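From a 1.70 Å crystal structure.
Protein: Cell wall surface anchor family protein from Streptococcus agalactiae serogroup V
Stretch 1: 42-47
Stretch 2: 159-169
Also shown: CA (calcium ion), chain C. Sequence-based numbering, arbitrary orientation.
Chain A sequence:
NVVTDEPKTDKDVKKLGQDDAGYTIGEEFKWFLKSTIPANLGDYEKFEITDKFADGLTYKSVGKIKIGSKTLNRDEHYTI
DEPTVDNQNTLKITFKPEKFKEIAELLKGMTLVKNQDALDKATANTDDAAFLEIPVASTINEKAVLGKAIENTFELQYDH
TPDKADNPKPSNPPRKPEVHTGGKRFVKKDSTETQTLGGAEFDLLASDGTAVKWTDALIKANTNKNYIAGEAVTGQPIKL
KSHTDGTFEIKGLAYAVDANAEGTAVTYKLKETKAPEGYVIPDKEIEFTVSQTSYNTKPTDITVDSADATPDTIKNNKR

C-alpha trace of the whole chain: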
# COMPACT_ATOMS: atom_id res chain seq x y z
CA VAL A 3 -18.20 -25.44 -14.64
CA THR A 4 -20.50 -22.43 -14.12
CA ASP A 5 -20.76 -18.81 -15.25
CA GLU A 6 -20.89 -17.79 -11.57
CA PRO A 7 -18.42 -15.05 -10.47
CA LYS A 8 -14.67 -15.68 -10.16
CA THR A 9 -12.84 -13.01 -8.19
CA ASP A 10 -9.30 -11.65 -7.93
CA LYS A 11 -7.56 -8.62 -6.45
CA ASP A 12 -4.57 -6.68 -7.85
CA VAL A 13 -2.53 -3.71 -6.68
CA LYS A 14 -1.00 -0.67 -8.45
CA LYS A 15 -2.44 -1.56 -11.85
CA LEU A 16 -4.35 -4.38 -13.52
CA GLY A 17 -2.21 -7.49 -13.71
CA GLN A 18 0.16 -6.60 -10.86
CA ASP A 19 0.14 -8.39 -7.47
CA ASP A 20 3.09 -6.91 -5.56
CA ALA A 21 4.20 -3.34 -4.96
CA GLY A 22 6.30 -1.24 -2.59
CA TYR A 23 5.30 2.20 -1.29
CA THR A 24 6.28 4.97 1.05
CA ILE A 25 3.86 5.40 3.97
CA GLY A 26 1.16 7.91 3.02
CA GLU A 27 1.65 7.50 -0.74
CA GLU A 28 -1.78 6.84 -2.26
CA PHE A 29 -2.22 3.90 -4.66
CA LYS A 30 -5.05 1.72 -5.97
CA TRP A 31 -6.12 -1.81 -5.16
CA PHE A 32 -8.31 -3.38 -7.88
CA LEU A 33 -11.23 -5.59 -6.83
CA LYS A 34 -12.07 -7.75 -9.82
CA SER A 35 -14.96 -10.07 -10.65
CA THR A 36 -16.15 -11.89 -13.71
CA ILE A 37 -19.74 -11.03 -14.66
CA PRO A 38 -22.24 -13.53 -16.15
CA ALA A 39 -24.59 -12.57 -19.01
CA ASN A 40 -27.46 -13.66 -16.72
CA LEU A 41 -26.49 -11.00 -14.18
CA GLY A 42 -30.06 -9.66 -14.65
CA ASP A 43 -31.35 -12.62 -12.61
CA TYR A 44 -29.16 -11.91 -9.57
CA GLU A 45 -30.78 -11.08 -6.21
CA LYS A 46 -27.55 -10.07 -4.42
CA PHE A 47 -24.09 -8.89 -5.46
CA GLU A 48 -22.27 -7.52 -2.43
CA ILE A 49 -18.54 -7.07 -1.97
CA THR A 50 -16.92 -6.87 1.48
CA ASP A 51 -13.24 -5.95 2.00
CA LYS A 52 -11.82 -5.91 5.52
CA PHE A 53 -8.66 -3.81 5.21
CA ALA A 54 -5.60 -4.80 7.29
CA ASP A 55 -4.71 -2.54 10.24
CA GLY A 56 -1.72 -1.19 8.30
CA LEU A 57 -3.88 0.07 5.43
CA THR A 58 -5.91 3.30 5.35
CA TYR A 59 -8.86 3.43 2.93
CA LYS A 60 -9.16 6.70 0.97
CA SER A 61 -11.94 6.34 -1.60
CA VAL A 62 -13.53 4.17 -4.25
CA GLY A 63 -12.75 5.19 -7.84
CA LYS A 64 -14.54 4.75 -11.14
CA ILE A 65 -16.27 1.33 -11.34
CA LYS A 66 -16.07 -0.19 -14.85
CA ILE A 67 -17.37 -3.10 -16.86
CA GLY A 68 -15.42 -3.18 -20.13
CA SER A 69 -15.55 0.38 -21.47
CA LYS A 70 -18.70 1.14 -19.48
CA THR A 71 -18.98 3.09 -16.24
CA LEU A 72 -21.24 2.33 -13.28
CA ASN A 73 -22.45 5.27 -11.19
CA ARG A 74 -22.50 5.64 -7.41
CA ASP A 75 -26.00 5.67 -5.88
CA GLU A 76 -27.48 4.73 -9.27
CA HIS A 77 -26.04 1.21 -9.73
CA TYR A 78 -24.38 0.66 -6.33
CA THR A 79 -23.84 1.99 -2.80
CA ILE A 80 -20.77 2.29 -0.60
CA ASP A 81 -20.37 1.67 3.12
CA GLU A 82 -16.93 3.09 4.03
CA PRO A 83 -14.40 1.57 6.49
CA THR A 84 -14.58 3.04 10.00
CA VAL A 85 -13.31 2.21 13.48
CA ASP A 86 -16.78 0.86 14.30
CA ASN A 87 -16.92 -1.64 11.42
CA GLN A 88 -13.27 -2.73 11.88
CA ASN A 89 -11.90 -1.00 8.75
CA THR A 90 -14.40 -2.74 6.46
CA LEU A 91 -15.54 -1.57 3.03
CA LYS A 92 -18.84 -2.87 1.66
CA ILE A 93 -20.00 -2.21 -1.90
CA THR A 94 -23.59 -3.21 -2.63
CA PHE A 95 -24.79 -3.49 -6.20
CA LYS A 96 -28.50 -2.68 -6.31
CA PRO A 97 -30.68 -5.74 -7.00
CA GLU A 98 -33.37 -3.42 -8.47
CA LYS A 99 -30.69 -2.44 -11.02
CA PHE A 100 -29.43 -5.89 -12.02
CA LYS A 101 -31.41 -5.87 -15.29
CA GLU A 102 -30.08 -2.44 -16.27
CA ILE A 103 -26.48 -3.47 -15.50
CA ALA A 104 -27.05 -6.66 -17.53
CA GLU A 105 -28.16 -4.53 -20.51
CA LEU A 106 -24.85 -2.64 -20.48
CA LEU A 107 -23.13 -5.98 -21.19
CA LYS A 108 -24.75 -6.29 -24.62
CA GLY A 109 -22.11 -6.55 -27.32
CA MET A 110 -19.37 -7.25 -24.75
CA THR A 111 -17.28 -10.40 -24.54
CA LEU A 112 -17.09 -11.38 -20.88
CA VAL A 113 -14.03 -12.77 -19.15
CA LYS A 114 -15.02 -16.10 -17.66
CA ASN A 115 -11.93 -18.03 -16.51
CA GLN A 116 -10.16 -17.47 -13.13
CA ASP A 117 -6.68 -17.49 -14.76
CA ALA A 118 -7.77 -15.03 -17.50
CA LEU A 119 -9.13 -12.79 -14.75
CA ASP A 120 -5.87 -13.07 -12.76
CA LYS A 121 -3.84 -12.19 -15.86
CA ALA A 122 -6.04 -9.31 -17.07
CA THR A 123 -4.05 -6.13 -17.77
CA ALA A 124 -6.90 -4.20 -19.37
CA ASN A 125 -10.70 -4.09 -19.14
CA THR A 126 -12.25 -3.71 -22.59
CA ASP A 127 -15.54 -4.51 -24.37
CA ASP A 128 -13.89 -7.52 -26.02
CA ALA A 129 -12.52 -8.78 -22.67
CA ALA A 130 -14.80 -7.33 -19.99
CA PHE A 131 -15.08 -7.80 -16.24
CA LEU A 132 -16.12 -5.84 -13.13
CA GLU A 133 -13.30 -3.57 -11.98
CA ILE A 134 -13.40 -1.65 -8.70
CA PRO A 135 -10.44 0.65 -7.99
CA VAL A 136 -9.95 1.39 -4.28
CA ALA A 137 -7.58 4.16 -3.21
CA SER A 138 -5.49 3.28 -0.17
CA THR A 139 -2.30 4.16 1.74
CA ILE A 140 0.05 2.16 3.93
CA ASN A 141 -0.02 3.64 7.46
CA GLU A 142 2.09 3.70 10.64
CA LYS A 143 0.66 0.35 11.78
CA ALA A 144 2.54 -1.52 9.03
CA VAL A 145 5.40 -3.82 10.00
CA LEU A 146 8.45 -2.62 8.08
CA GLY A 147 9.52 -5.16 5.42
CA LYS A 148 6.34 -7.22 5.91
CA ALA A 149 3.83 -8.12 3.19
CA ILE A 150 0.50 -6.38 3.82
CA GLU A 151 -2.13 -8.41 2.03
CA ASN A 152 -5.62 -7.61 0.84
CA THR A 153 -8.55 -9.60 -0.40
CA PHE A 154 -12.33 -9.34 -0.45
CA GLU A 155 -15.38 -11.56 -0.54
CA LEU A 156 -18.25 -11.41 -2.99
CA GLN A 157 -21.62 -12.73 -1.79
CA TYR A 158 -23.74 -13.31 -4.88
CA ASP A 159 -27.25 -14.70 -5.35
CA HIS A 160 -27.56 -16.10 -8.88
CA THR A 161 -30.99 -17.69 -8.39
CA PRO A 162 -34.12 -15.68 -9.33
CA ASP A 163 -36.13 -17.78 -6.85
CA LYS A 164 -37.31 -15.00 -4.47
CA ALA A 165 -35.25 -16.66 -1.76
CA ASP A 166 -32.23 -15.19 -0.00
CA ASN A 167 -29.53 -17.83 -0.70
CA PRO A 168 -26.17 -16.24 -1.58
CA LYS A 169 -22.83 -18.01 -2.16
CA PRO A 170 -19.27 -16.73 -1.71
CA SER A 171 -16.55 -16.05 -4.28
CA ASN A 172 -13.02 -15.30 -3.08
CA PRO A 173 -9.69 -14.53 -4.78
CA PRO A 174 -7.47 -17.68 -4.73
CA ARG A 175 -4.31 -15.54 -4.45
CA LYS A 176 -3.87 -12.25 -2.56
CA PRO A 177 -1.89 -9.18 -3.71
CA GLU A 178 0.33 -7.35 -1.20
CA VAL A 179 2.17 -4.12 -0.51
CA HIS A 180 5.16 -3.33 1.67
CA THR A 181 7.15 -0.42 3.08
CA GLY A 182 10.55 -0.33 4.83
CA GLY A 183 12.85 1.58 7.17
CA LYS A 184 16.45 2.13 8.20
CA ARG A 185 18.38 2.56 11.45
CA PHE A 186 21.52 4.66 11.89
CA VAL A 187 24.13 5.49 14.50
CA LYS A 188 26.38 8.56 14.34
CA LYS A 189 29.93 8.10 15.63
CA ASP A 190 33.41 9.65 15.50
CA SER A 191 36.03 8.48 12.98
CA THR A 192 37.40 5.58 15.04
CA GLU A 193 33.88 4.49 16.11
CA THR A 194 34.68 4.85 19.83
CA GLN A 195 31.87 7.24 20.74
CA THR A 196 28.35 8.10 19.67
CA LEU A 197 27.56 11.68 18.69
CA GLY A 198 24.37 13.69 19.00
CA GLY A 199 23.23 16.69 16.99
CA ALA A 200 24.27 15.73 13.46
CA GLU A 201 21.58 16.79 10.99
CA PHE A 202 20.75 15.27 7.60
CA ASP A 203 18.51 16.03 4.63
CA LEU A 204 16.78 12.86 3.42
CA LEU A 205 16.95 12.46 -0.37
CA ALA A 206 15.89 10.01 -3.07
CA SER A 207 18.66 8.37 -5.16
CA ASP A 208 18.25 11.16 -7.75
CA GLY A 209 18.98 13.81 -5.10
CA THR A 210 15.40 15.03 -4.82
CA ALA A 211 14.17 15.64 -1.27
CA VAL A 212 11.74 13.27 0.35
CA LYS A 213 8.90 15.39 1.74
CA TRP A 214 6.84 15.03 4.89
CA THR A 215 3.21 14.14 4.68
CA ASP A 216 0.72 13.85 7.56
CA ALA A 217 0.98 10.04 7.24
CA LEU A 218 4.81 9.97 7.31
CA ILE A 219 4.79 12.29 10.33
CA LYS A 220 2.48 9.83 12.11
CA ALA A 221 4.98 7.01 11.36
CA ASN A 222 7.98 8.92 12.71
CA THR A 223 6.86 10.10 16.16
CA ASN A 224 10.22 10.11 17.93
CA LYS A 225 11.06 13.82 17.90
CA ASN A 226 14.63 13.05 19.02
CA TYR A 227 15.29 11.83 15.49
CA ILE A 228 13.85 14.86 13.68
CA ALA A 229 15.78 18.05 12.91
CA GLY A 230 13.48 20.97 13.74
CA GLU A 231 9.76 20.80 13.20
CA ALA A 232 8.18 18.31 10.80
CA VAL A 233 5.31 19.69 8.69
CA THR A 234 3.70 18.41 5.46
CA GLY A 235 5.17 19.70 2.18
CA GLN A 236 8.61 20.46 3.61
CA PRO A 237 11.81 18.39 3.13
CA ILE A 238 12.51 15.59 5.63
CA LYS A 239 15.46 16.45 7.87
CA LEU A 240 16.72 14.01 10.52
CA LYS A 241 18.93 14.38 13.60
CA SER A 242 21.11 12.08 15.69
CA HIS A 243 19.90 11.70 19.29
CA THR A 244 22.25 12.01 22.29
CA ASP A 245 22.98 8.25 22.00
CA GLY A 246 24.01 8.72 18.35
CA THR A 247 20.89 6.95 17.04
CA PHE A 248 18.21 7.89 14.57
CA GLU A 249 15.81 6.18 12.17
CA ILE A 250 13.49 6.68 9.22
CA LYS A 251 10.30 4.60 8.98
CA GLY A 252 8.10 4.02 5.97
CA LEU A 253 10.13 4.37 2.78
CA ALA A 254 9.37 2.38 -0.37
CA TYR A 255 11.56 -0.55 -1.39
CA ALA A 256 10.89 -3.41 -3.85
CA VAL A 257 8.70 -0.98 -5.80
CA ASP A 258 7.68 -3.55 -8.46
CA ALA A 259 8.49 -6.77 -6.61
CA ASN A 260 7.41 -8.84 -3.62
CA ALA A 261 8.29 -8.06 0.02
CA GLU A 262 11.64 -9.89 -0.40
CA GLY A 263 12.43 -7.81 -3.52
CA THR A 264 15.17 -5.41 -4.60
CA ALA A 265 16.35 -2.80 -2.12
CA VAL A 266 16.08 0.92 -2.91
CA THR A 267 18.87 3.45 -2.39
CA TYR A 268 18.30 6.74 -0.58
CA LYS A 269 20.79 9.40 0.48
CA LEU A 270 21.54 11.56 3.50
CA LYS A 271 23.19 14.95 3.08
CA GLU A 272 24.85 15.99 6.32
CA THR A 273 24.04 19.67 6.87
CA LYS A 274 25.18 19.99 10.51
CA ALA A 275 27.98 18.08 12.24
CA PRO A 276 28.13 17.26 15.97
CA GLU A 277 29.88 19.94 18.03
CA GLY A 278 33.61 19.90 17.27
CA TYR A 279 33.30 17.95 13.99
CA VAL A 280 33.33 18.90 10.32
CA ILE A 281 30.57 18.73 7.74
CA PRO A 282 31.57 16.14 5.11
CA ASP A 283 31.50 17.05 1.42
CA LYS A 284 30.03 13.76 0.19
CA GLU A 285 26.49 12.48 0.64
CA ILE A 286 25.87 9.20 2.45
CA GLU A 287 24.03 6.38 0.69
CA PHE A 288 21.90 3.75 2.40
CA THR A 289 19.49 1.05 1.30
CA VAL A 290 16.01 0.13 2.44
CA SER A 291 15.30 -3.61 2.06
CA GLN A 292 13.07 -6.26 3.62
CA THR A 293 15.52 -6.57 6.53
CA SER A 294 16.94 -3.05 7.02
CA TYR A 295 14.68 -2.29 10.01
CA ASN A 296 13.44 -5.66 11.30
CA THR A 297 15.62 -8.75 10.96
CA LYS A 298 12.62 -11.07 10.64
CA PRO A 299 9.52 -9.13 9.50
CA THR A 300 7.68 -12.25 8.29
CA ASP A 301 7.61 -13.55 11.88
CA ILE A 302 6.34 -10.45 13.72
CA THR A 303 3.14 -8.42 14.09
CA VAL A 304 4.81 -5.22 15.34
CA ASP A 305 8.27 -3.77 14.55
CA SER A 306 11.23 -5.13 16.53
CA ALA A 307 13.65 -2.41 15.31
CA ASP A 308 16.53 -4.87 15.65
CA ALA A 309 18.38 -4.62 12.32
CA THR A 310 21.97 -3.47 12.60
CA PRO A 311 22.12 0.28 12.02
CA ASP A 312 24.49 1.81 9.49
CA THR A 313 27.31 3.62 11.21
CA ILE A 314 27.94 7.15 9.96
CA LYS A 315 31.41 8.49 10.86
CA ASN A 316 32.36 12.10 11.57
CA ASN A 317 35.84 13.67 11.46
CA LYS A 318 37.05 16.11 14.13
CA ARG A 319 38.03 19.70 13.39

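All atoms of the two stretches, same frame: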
# COMPACT_ATOMS: atom_id res chain seq x y z
N GLY A 42 -28.72 -10.22 -14.85
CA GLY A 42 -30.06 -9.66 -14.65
C GLY A 42 -30.92 -10.43 -13.67
O GLY A 42 -31.82 -9.86 -13.05
N ASP A 43 -30.63 -11.72 -13.53
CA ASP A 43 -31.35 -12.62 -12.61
C ASP A 43 -30.92 -12.47 -11.15
O ASP A 43 -31.63 -12.92 -10.25
CB ASP A 43 -31.11 -14.08 -13.00
CG ASP A 43 -31.78 -14.47 -14.30
OD1 ASP A 43 -32.69 -13.76 -14.78
OD2 ASP A 43 -31.38 -15.53 -14.83
N TYR A 44 -29.77 -11.86 -10.90
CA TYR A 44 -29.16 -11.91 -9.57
C TYR A 44 -29.96 -11.13 -8.53
O TYR A 44 -30.49 -10.06 -8.83
CB TYR A 44 -27.69 -11.44 -9.63
CG TYR A 44 -26.70 -12.51 -10.09
CD1 TYR A 44 -26.92 -13.25 -11.26
CD2 TYR A 44 -25.54 -12.77 -9.35
CE1 TYR A 44 -26.01 -14.23 -11.68
CE2 TYR A 44 -24.62 -13.74 -9.76
CZ TYR A 44 -24.86 -14.46 -10.91
OH TYR A 44 -23.97 -15.42 -11.30
N GLU A 45 -30.05 -11.69 -7.32
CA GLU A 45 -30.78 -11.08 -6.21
C GLU A 45 -29.86 -10.45 -5.14
O GLU A 45 -30.35 -9.80 -4.21
CB GLU A 45 -31.72 -12.13 -5.57
CG GLU A 45 -32.61 -12.84 -6.59
CD GLU A 45 -33.58 -13.83 -5.95
OE1 GLU A 45 -33.21 -14.44 -4.93
OE2 GLU A 45 -34.70 -14.00 -6.48
N LYS A 46 -28.55 -10.66 -5.30
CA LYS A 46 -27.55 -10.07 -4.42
C LYS A 46 -26.20 -10.04 -5.14
O LYS A 46 -25.87 -10.97 -5.88
CB LYS A 46 -27.40 -10.87 -3.12
CG LYS A 46 -26.62 -10.14 -2.02
CD LYS A 46 -26.23 -11.05 -0.86
CE LYS A 46 -27.44 -11.55 -0.08
NZ LYS A 46 -28.34 -10.45 0.41
N PHE A 47 -25.45 -8.96 -4.94
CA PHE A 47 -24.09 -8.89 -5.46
C PHE A 47 -23.40 -7.87 -4.57
O PHE A 47 -23.42 -6.66 -4.83
CB PHE A 47 -24.10 -8.46 -6.93
CG PHE A 47 -22.81 -8.74 -7.66
CD1 PHE A 47 -22.70 -9.84 -8.50
CD2 PHE A 47 -21.72 -7.88 -7.52
CE1 PHE A 47 -21.51 -10.11 -9.18
CE2 PHE A 47 -20.53 -8.13 -8.20
CZ PHE A 47 -20.43 -9.25 -9.03
N ASP A 159 -26.07 -13.84 -5.27
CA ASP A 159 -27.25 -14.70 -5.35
C ASP A 159 -27.67 -14.75 -6.81
O ASP A 159 -28.26 -13.78 -7.34
CB ASP A 159 -28.38 -14.17 -4.44
CG ASP A 159 -29.61 -15.09 -4.40
OD1 ASP A 159 -29.81 -15.85 -5.35
OD2 ASP A 159 -30.36 -15.02 -3.41
N HIS A 160 -27.34 -15.87 -7.46
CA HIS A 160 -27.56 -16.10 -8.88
C HIS A 160 -28.92 -16.71 -9.21
O HIS A 160 -29.25 -16.88 -10.39
CB HIS A 160 -26.44 -16.99 -9.48
CG HIS A 160 -26.60 -18.46 -9.24
ND1 HIS A 160 -27.12 -19.32 -10.19
CD2 HIS A 160 -26.26 -19.24 -8.19
CE1 HIS A 160 -27.12 -20.55 -9.73
NE2 HIS A 160 -26.62 -20.53 -8.51
N THR A 161 -29.69 -17.04 -8.18
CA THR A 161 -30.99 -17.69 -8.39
C THR A 161 -32.19 -16.74 -8.27
O THR A 161 -32.43 -16.20 -7.20
CB THR A 161 -31.18 -18.90 -7.45
OG1 THR A 161 -30.97 -18.50 -6.09
CG2 THR A 161 -30.21 -20.01 -7.82
N PRO A 162 -32.95 -16.55 -9.37
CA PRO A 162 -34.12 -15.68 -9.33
C PRO A 162 -35.32 -16.43 -8.71
O PRO A 162 -36.38 -16.52 -9.32
CB PRO A 162 -34.37 -15.36 -10.81
CG PRO A 162 -33.86 -16.55 -11.56
CD PRO A 162 -32.74 -17.16 -10.70
N ASP A 163 -35.13 -16.93 -7.49
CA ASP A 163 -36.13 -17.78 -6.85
C ASP A 163 -36.88 -17.09 -5.70
O ASP A 163 -37.64 -17.73 -4.97
CB ASP A 163 -35.49 -19.10 -6.39
CG ASP A 163 -34.38 -18.91 -5.37
OD1 ASP A 163 -34.00 -17.75 -5.08
OD2 ASP A 163 -33.89 -19.93 -4.84
N LYS A 164 -36.68 -15.77 -5.55
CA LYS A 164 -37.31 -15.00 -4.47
C LYS A 164 -36.90 -15.48 -3.08
O LYS A 164 -37.60 -15.25 -2.09
CB LYS A 164 -38.84 -14.99 -4.61
CG LYS A 164 -39.33 -14.58 -5.97
CD LYS A 164 -40.84 -14.71 -6.03
CE LYS A 164 -41.31 -14.85 -7.46
NZ LYS A 164 -42.80 -14.83 -7.52
N ALA A 165 -35.75 -16.14 -3.02
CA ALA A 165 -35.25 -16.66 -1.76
C ALA A 165 -33.83 -16.19 -1.58
O ALA A 165 -33.03 -16.23 -2.52
CB ALA A 165 -35.33 -18.19 -1.75
N ASP A 166 -33.53 -15.75 -0.36
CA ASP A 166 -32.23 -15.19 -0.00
C ASP A 166 -31.23 -16.33 0.26
O ASP A 166 -31.18 -16.87 1.36
CB ASP A 166 -32.40 -14.33 1.26
CG ASP A 166 -31.13 -13.59 1.66
OD1 ASP A 166 -30.27 -13.33 0.81
OD2 ASP A 166 -31.01 -13.25 2.85
N ASN A 167 -30.44 -16.68 -0.76
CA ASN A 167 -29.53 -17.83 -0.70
C ASN A 167 -28.19 -17.57 -1.41
O ASN A 167 -27.85 -18.23 -2.40
CB ASN A 167 -30.22 -19.11 -1.20
CG ASN A 167 -31.08 -18.88 -2.42
OD1 ASN A 167 -30.80 -18.01 -3.26
ND2 ASN A 167 -32.16 -19.67 -2.54
N PRO A 168 -27.42 -16.60 -0.90
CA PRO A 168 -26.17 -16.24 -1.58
C PRO A 168 -25.05 -17.28 -1.39
O PRO A 168 -25.13 -18.16 -0.50
CB PRO A 168 -25.78 -14.93 -0.89
CG PRO A 168 -26.34 -15.06 0.48
CD PRO A 168 -27.67 -15.73 0.26
N LYS A 169 -24.02 -17.17 -2.23
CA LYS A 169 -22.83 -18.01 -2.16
C LYS A 169 -21.63 -17.08 -2.22
O LYS A 169 -21.72 -16.00 -2.81
CB LYS A 169 -22.77 -18.93 -3.38
CG LYS A 169 -23.95 -19.92 -3.51
CD LYS A 169 -23.97 -20.53 -4.91
CE LYS A 169 -22.88 -21.57 -5.08
NZ LYS A 169 -22.92 -22.24 -6.41
CA CA C . -31.99 -16.52 -4.74

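The two stretches, at least 113 residues apart in sequence wherever they touch, bury 529 Å² between them and meet around a calcium ion. Two backbone hydrogen bonds join the stretches: Glu 45 N donates to Asp 159 O (2.8 Å, N-H...O angle 156°), and Asp 159 N donates to Lys 46 O (2.9 Å, 165°). Both polar backbone atoms of Asp 159 are thus satisfied by stretch 1, and the same Asp 159 O lies 3.0 Å from Tyr 44 CA in a CA-H...O contact.

Stretch 2 wraps around the metal. Asp 159 chelates calcium through OD1 (2.4 Å) and OD2 (2.6 Å), Thr 161 through O (2.5 Å) and OG1 (2.6 Å), and Asp 163 OD1, Ala 165 O and Asn 167 OD1 bind it at 2.4, 2.5 and 2.4 Å. Stretch 1 supplies one ligand, Glu 45 OE1, 2.4 Å from the calcium ion. Ligand oxygens crowd because the calcium ion offsets their mutual repulsion: Glu 45 OE1 and Ala 165 O sit 3.0 Å apart, both binding the cation.

The other carboxylate oxygen, Glu 45 OE2, accepts from Lys 164 N (2.8 Å, 148°); Asp 163 N, 3.1 Å from Glu 45 OE2, is too poorly angled to count. Amides also brace the ligands from within the loop: Thr 161 N donates to Asp 159 OD1 and Asn 167 N to Asp 159 OD2, both at 3.1 Å, while Asn 167 ND2 reaches Asp 163 OD2 at 2.9 Å.

Flanking contacts are mixed in character. His 160 CA stands 3.5 Å from the Tyr 44 ring centroid, 5° off the normal, a CH-pi contact over the face. Lys 46 lays CE 3.7 Å from Pro 168 CG, and its NZ forms a long salt bridge with Asp 166 OD1 (3.5 Å).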